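Local coordinates for protein tyrocidine synthase 3 (Brevibacillus parabrevis, PDB 4MRT) that probably serves as a peptidyl carrier domain of a nonribosomal peptide synthetase, carrying intermediates of tyrocidine assembly on a phosphopantetheine arm, at residues K46-A51 with L62-L67; A9-V14 with I31-N36. The protein carries 1 engineered substitution. All blocks are in the same frame, centred on the assembly; numbering follows the deposited sequence.

Contact 1: K46-A51 with L62-L67; sequences KAMAVA and LPLKVL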
ATOM      1  N   LYS A  46       0.720   3.266   8.645  1.00 17.97           N
ATOM      2  CA  LYS A  46       0.025   3.478   9.923  1.00 19.55           C
ATOM      3  C   LYS A  46      -0.160   2.175  10.722  1.00 19.71           C
ATOM      4  O   LYS A  46      -0.213   2.217  11.939  1.00 17.82           O
ATOM      5  CB  LYS A  46      -1.313   4.159   9.706  1.00 20.21           C
ATOM      6  CG  LYS A  46      -1.173   5.619   9.312  1.00 21.65           C
ATOM      7  CD  LYS A  46      -2.544   6.235   9.146  1.00 24.07           C
ATOM      8  CE  LYS A  46      -2.521   7.685   8.684  1.00 25.21           C
ATOM      9  NZ  LYS A  46      -1.343   8.410   9.207  1.00 26.99           N
ATOM     10  N   ALA A  47      -0.240   1.022  10.041  1.00 19.95           N
ATOM     11  CA  ALA A  47      -0.275  -0.262  10.741  1.00 19.36           C
ATOM     12  C   ALA A  47       1.032  -0.472  11.518  1.00 20.89           C
ATOM     13  O   ALA A  47       0.998  -1.029  12.614  1.00 19.45           O
ATOM     14  CB  ALA A  47      -0.530  -1.417   9.765  1.00 18.79           C
ATOM     15  N   MET A  48       2.168   0.002  10.964  1.00 22.25           N
ATOM     16  CA  MET A  48       3.492  -0.151  11.616  1.00 23.27           C
ATOM     17  C   MET A  48       3.511   0.684  12.893  1.00 23.14           C
ATOM     18  O   MET A  48       3.982   0.224  13.910  1.00 21.61           O
ATOM     19  CB  MET A  48       4.679   0.347  10.776  1.00 23.64           C
ATOM     20  CG  MET A  48       4.860  -0.184   9.365  1.00 25.83           C
ATOM     21  SD  MET A  48       4.889  -1.969   9.273  1.00 28.64           S
ATOM     22  CE  MET A  48       3.168  -2.206   8.884  1.00 31.68           C
ATOM     23  N   ALA A  49       3.073   1.935  12.776  1.00 22.65           N
ATOM     24  CA  ALA A  49       2.927   2.818  13.920  1.00 24.08           C
ATOM     25  C   ALA A  49       2.015   2.197  14.965  1.00 24.98           C
ATOM     26  O   ALA A  49       2.318   2.280  16.155  1.00 26.11           O
ATOM     27  CB  ALA A  49       2.385   4.171  13.495  1.00 23.76           C
ATOM     28  N   VAL A  50       0.910   1.580  14.548  1.00 23.44           N
ATOM     29  CA  VAL A  50       0.051   0.874  15.510  1.00 23.25           C
ATOM     30  C   VAL A  50       0.808  -0.225  16.251  1.00 24.17           C
ATOM     31  O   VAL A  50       0.697  -0.312  17.478  1.00 23.84           O
ATOM     32  CB  VAL A  50      -1.240   0.300  14.886  1.00 22.97           C
ATOM     33  CG1 VAL A  50      -1.955  -0.664  15.844  1.00 23.78           C
ATOM     34  CG2 VAL A  50      -2.175   1.420  14.497  1.00 22.53           C
ATOM     35  N   ALA A  51       1.552  -1.061  15.521  1.00 24.82           N
ATOM     36  CA  ALA A  51       2.330  -2.150  16.110  1.00 26.00           C
ATOM     37  C   ALA A  51       3.465  -1.655  17.026  1.00 27.73           C
ATOM     38  O   ALA A  51       3.731  -2.242  18.084  1.00 30.33           O
ATOM     39  CB  ALA A  51       2.888  -3.044  15.008  1.00 26.17           C
ATOM     40  N   LEU A  62       3.268  -7.329  18.057  1.00 35.35           N
ATOM     41  CA  LEU A  62       2.099  -7.512  17.200  1.00 32.58           C
ATOM     42  C   LEU A  62       2.569  -7.797  15.775  1.00 31.20           C
ATOM     43  O   LEU A  62       2.930  -6.866  15.053  1.00 29.80           O
ATOM     44  CB  LEU A  62       1.218  -6.262  17.224  1.00 32.50           C
ATOM     45  CG  LEU A  62      -0.029  -6.222  16.346  1.00 32.50           C
ATOM     46  CD1 LEU A  62      -0.888  -7.443  16.607  1.00 33.13           C
ATOM     47  CD2 LEU A  62      -0.822  -4.945  16.590  1.00 34.18           C
ATOM     48  N   PRO A  63       2.559  -9.080  15.354  1.00 30.18           N
ATOM     49  CA  PRO A  63       2.966  -9.323  13.975  1.00 26.34           C
ATOM     50  C   PRO A  63       2.003  -8.614  13.030  1.00 24.86           C
ATOM     51  O   PRO A  63       0.802  -8.536  13.279  1.00 23.29           O
ATOM     52  CB  PRO A  63       2.884 -10.853  13.842  1.00 26.86           C
ATOM     53  CG  PRO A  63       2.925 -11.368  15.255  1.00 27.47           C
ATOM     54  CD  PRO A  63       2.152 -10.329  16.019  1.00 28.83           C
ATOM     55  N   LEU A  64       2.538  -8.042  11.968  1.00 24.07           N
ATOM     56  CA  LEU A  64       1.717  -7.261  11.072  1.00 23.62           C
ATOM     57  C   LEU A  64       0.649  -8.093  10.411  1.00 23.97           C
ATOM     58  O   LEU A  64      -0.464  -7.607  10.210  1.00 26.08           O
ATOM     59  CB  LEU A  64       2.569  -6.529  10.051  1.00 22.68           C
ATOM     60  CG  LEU A  64       3.097  -5.167  10.515  1.00 24.01           C
ATOM     61  CD1 LEU A  64       1.964  -4.245  10.932  1.00 23.89           C
ATOM     62  CD2 LEU A  64       4.114  -5.269  11.638  1.00 23.21           C
ATOM     63  N   LYS A  65       0.978  -9.341  10.090  1.00 24.70           N
ATOM     64  CA  LYS A  65       0.042 -10.249   9.445  1.00 25.91           C
ATOM     65  C   LYS A  65      -1.208 -10.460  10.303  1.00 24.93           C
ATOM     66  O   LYS A  65      -2.294 -10.637   9.777  1.00 23.30           O
ATOM     67  CB  LYS A  65       0.708 -11.600   9.099  1.00 28.29           C
ATOM     68  CG  LYS A  65       0.900 -12.552  10.275  1.00 32.09           C
ATOM     69  CD  LYS A  65       1.975 -13.606  10.030  1.00 35.32           C
ATOM     70  CE  LYS A  65       1.710 -14.393   8.755  1.00 38.81           C
ATOM     71  NZ  LYS A  65       2.421 -15.708   8.737  1.00 40.34           N
ATOM     72  N   VAL A  66      -1.049 -10.421  11.624  1.00 25.87           N
ATOM     73  CA  VAL A  66      -2.187 -10.499  12.538  1.00 25.39           C
ATOM     74  C   VAL A  66      -3.104  -9.281  12.437  1.00 24.84           C
ATOM     75  O   VAL A  66      -4.329  -9.426  12.384  1.00 25.24           O
ATOM     76  CB  VAL A  66      -1.708 -10.703  13.988  1.00 26.71           C
ATOM     77  CG1 VAL A  66      -2.863 -10.517  14.973  1.00 28.28           C
ATOM     78  CG2 VAL A  66      -1.089 -12.088  14.118  1.00 25.81           C
ATOM     79  N   LEU A  67      -2.530  -8.080  12.395  1.00 23.27           N
ATOM     80  CA  LEU A  67      -3.329  -6.871  12.226  1.00 23.35           C
ATOM     81  C   LEU A  67      -4.106  -6.892  10.908  1.00 22.58           C
ATOM     82  O   LEU A  67      -5.286  -6.545  10.852  1.00 20.95           O
ATOM     83  CB  LEU A  67      -2.423  -5.646  12.328  1.00 25.62           C
ATOM     84  CG  LEU A  67      -3.042  -4.255  12.192  1.00 28.27           C
ATOM     85  CD1 LEU A  67      -4.398  -4.116  12.871  1.00 30.55           C
ATOM     86  CD2 LEU A  67      -2.062  -3.249  12.767  1.00 28.73           C
TER
HETATM   87  O   HOH W   1       4.542  -4.839  18.117  1.00 40.56           O
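Leu67, Leu64 and Leu62 reach from the 62-67 segment to Ala47, Met48, Val50 and Ala51 on one side of helix 44-58. Leu67 has CG anti to its own backbone N (chi1 -180°), which carries the branch toward the neighbouring helix. There its CD2 methyl sits 3.8 Å from Ala47 CB and 4.0 Å from Val50 CG1, and the Val50 and Leu67 side chains cross at about a right angle. Leu64 brings CD1 to the same methyl, 3.9 Å from Ala47 CB, while its second methyl, CD2, lies 4.2 Å from Ala51 CB. Met48 starts out pointing away from the partner segment, but a bend at chi2 (-53°) brings SD back, 3.9 Å from Leu64 CG, the two side chains crossing at about a right angle. The position of its terminal methyl, too close to Leu64 CD1, is doubtful. At the far end Ala51 CB packs on Leu62 CB at 4.2 Å. Phe37, Val25 and Trp22 continue the packing around Val50, and Leu76 of helix 73-81 touches both Leu62 and Leu67. Met48, Ala51 and Leu64 also meet side chains of the other protein chain. This is the packing of the short helix 64-69 on helix 44-58 in the helical bundle of a carrier domain, and Lys65, in the same segment, is part of the coenzyme A pocket. No direct hydrogen bond joins the segments; one water accepts from Leu62 N at 2.8 Å and donates to Ala51 O, so the short helix is held by methyl packing with a single water between main chains.

Contact 2: A9-V14 with I31-N36; sequences APTNAV and IGILDN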
ATOM      1  N   ALA A   9     -19.010   0.514  21.179  1.00 24.40           N
ATOM      2  CA  ALA A   9     -18.136   1.245  22.095  1.00 23.79           C
ATOM      3  C   ALA A   9     -17.216   0.238  22.755  1.00 23.36           C
ATOM      4  O   ALA A   9     -17.613  -0.916  22.912  1.00 25.68           O
ATOM      5  CB  ALA A   9     -18.959   1.982  23.151  1.00 23.10           C
ATOM      6  N   PRO A  10     -15.987   0.655  23.127  1.00 22.26           N
ATOM      7  CA  PRO A  10     -15.091  -0.217  23.880  1.00 23.32           C
ATOM      8  C   PRO A  10     -15.677  -0.683  25.211  1.00 28.69           C
ATOM      9  O   PRO A  10     -16.388   0.088  25.887  1.00 29.11           O
ATOM     10  CB  PRO A  10     -13.862   0.651  24.120  1.00 22.13           C
ATOM     11  CG  PRO A  10     -13.855   1.640  22.995  1.00 22.12           C
ATOM     12  CD  PRO A  10     -15.276   1.806  22.537  1.00 21.91           C
ATOM     13  N   THR A  11     -15.373  -1.929  25.573  1.00 30.16           N
ATOM     14  CA  THR A  11     -15.968  -2.590  26.732  1.00 33.54           C
ATOM     15  C   THR A  11     -14.960  -2.905  27.845  1.00 33.71           C
ATOM     16  O   THR A  11     -15.334  -3.445  28.888  1.00 37.27           O
ATOM     17  CB  THR A  11     -16.613  -3.922  26.304  1.00 33.92           C
ATOM     18  OG1 THR A  11     -15.593  -4.836  25.880  1.00 33.13           O
ATOM     19  CG2 THR A  11     -17.599  -3.697  25.163  1.00 34.27           C
ATOM     20  N   ASN A  12     -13.688  -2.597  27.624  1.00 34.37           N
ATOM     21  CA  ASN A  12     -12.646  -2.842  28.631  1.00 33.47           C
ATOM     22  C   ASN A  12     -11.435  -1.954  28.386  1.00 33.33           C
ATOM     23  O   ASN A  12     -11.376  -1.243  27.375  1.00 32.23           O
ATOM     24  CB  ASN A  12     -12.249  -4.332  28.702  1.00 32.87           C
ATOM     25  CG  ASN A  12     -11.500  -4.819  27.466  1.00 33.94           C
ATOM     26  OD1 ASN A  12     -10.439  -4.291  27.101  1.00 33.02           O
ATOM     27  ND2 ASN A  12     -12.021  -5.867  26.847  1.00 32.99           N
ATOM     28  N   ALA A  13     -10.478  -1.992  29.310  1.00 32.65           N
ATOM     29  CA  ALA A  13      -9.344  -1.063  29.291  1.00 34.78           C
ATOM     30  C   ALA A  13      -8.428  -1.247  28.073  1.00 34.85           C
ATOM     31  O   ALA A  13      -7.852  -0.279  27.574  1.00 35.06           O
ATOM     32  CB  ALA A  13      -8.537  -1.191  30.575  1.00 34.93           C
ATOM     33  N   VAL A  14      -8.282  -2.487  27.610  1.00 34.96           N
ATOM     34  CA  VAL A  14      -7.381  -2.773  26.497  1.00 33.59           C
ATOM     35  C   VAL A  14      -8.002  -2.315  25.183  1.00 31.38           C
ATOM     36  O   VAL A  14      -7.313  -1.755  24.343  1.00 33.52           O
ATOM     37  CB  VAL A  14      -6.985  -4.261  26.448  1.00 34.20           C
ATOM     38  CG1 VAL A  14      -6.032  -4.520  25.292  1.00 34.53           C
ATOM     39  CG2 VAL A  14      -6.328  -4.668  27.761  1.00 34.07           C
ATOM     40  N   ILE A  31     -13.689   5.632  17.514  1.00 26.47           N
ATOM     41  CA  ILE A  31     -13.607   4.378  16.743  1.00 25.57           C
ATOM     42  C   ILE A  31     -14.310   3.261  17.515  1.00 23.96           C
ATOM     43  O   ILE A  31     -14.064   3.089  18.686  1.00 25.93           O
ATOM     44  CB  ILE A  31     -12.128   3.999  16.446  1.00 24.14           C
ATOM     45  CG1 ILE A  31     -11.463   5.099  15.600  1.00 24.87           C
ATOM     46  CG2 ILE A  31     -12.033   2.644  15.733  1.00 24.31           C
ATOM     47  CD1 ILE A  31      -9.947   4.988  15.480  1.00 24.52           C
ATOM     48  N   GLY A  32     -15.180   2.510  16.852  1.00 24.36           N
ATOM     49  CA  GLY A  32     -15.793   1.326  17.451  1.00 24.52           C
ATOM     50  C   GLY A  32     -14.856   0.121  17.398  1.00 25.99           C
ATOM     51  O   GLY A  32     -13.857   0.127  16.662  1.00 25.31           O
ATOM     52  N   ILE A  33     -15.179  -0.926  18.151  1.00 22.35           N
ATOM     53  CA  ILE A  33     -14.254  -2.040  18.300  1.00 23.17           C
ATOM     54  C   ILE A  33     -14.430  -3.083  17.202  1.00 21.65           C
ATOM     55  O   ILE A  33     -13.678  -4.052  17.146  1.00 21.59           O
ATOM     56  CB  ILE A  33     -14.344  -2.704  19.705  1.00 24.07           C
ATOM     57  CG1 ILE A  33     -15.759  -3.222  19.986  1.00 25.10           C
ATOM     58  CG2 ILE A  33     -13.899  -1.718  20.768  1.00 24.70           C
ATOM     59  CD1 ILE A  33     -15.850  -4.169  21.164  1.00 25.13           C
ATOM     60  N   LEU A  34     -15.440  -2.892  16.354  1.00 21.44           N
ATOM     61  CA  LEU A  34     -15.647  -3.709  15.178  1.00 21.93           C
ATOM     62  C   LEU A  34     -15.273  -2.946  13.882  1.00 20.77           C
ATOM     63  O   LEU A  34     -15.534  -3.429  12.794  1.00 18.84           O
ATOM     64  CB  LEU A  34     -17.118  -4.149  15.113  1.00 22.50           C
ATOM     65  CG  LEU A  34     -17.570  -5.509  15.648  1.00 24.71           C
ATOM     66  CD1 LEU A  34     -16.787  -6.029  16.849  1.00 24.65           C
ATOM     67  CD2 LEU A  34     -19.051  -5.471  15.933  1.00 24.23           C
ATOM     68  N   ASP A  35     -14.721  -1.740  14.002  1.00 20.91           N
ATOM     69  CA  ASP A  35     -14.386  -0.933  12.825  1.00 21.08           C
ATOM     70  C   ASP A  35     -13.165  -1.576  12.166  1.00 18.06           C
ATOM     71  O   ASP A  35     -12.177  -1.895  12.822  1.00 17.76           O
ATOM     72  CB  ASP A  35     -14.033   0.517  13.173  1.00 21.15           C
ATOM     73  CG  ASP A  35     -15.235   1.346  13.650  1.00 24.04           C
ATOM     74  OD1 ASP A  35     -16.385   0.880  13.585  1.00 24.99           O
ATOM     75  OD2 ASP A  35     -15.004   2.501  14.100  1.00 25.25           O
ATOM     76  N   ASN A  36     -13.237  -1.773  10.878  1.00 17.78           N
ATOM     77  CA  ASN A  36     -12.078  -2.278  10.148  1.00 17.30           C
ATOM     78  C   ASN A  36     -11.014  -1.192   9.957  1.00 16.30           C
ATOM     79  O   ASN A  36     -11.275  -0.180   9.327  1.00 15.96           O
ATOM     80  CB  ASN A  36     -12.506  -2.840   8.806  1.00 18.53           C
ATOM     81  CG  ASN A  36     -11.342  -3.443   8.049  1.00 17.74           C
ATOM     82  OD1 ASN A  36     -10.287  -2.849   7.967  1.00 17.84           O
ATOM     83  ND2 ASN A  36     -11.524  -4.642   7.530  1.00 19.50           N
TER
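Pro10 and Ile33 form a small apolar contact, partly buried, that lays the chain leading into helix 13-26 against the long loop between helices 13-26 and 44-58. Ile33 holds its CG2 methyl over the face of the pyrrolidine ring, 3.7 Å from Pro10 CA and 4.0 Å from Pro10 CG, with the other ring atoms at similar range. Its chi1 of 59° puts CG1 between the backbone N and the carbonyl carbon. The end of that branch, CD1, comes 4.1 Å from Ala9 O and lies more loosely beside Thr11 CG2. Thr11 spends its hydroxyl elsewhere, in a hydrogen bond to Glu15. In the helical-bundle fold of carrier proteins this loop is the long connection after the first helix, and here it makes a type I turn from Gly32 to Asp35. The turn's own Asp35 N to Gly32 O bond is weak at 3.4 Å. A firmer link is Gly32 N to Asp35 OD2 at 2.8 Å, the donor arriving from well above the carboxylate plane. A side chain on Gly32 would be crowded by Asp35 OD1. An alanine in place of Ile33 would probably open a gap over the Pro10 ring and leave the incoming chain less closely packed on the turn. Ile33 is also tied through its backbone to Val8 and Lys74, while its side chain touches Ile73 of helix 73-81. In the 9-14 segment, Asn12 is the N-cap of helix 13-26: its OD1 takes a weak bond from Val14 N at 2.9 Å and another from Glu15 N.

In the fold
Contacts 1 and 2 lie on opposite sides of the chain's centre, their centres 17 Å apart and their nearest atoms about 7 Å apart without touching. They follow in series along the chain, and Trp22 of helix 13-26 bridges part of the distance, packing on Val50 of the first and Ile31 of the second. Contact 1 is the one at the coenzyme A site: Lys65 belongs to the pocket, with His43, Ala44, Phe68 and Ala69, and the Leu64 side chain is about 7 Å from the coenzyme. It also borders the other protein chain, whereas no other chain of the assembly touches contact 2.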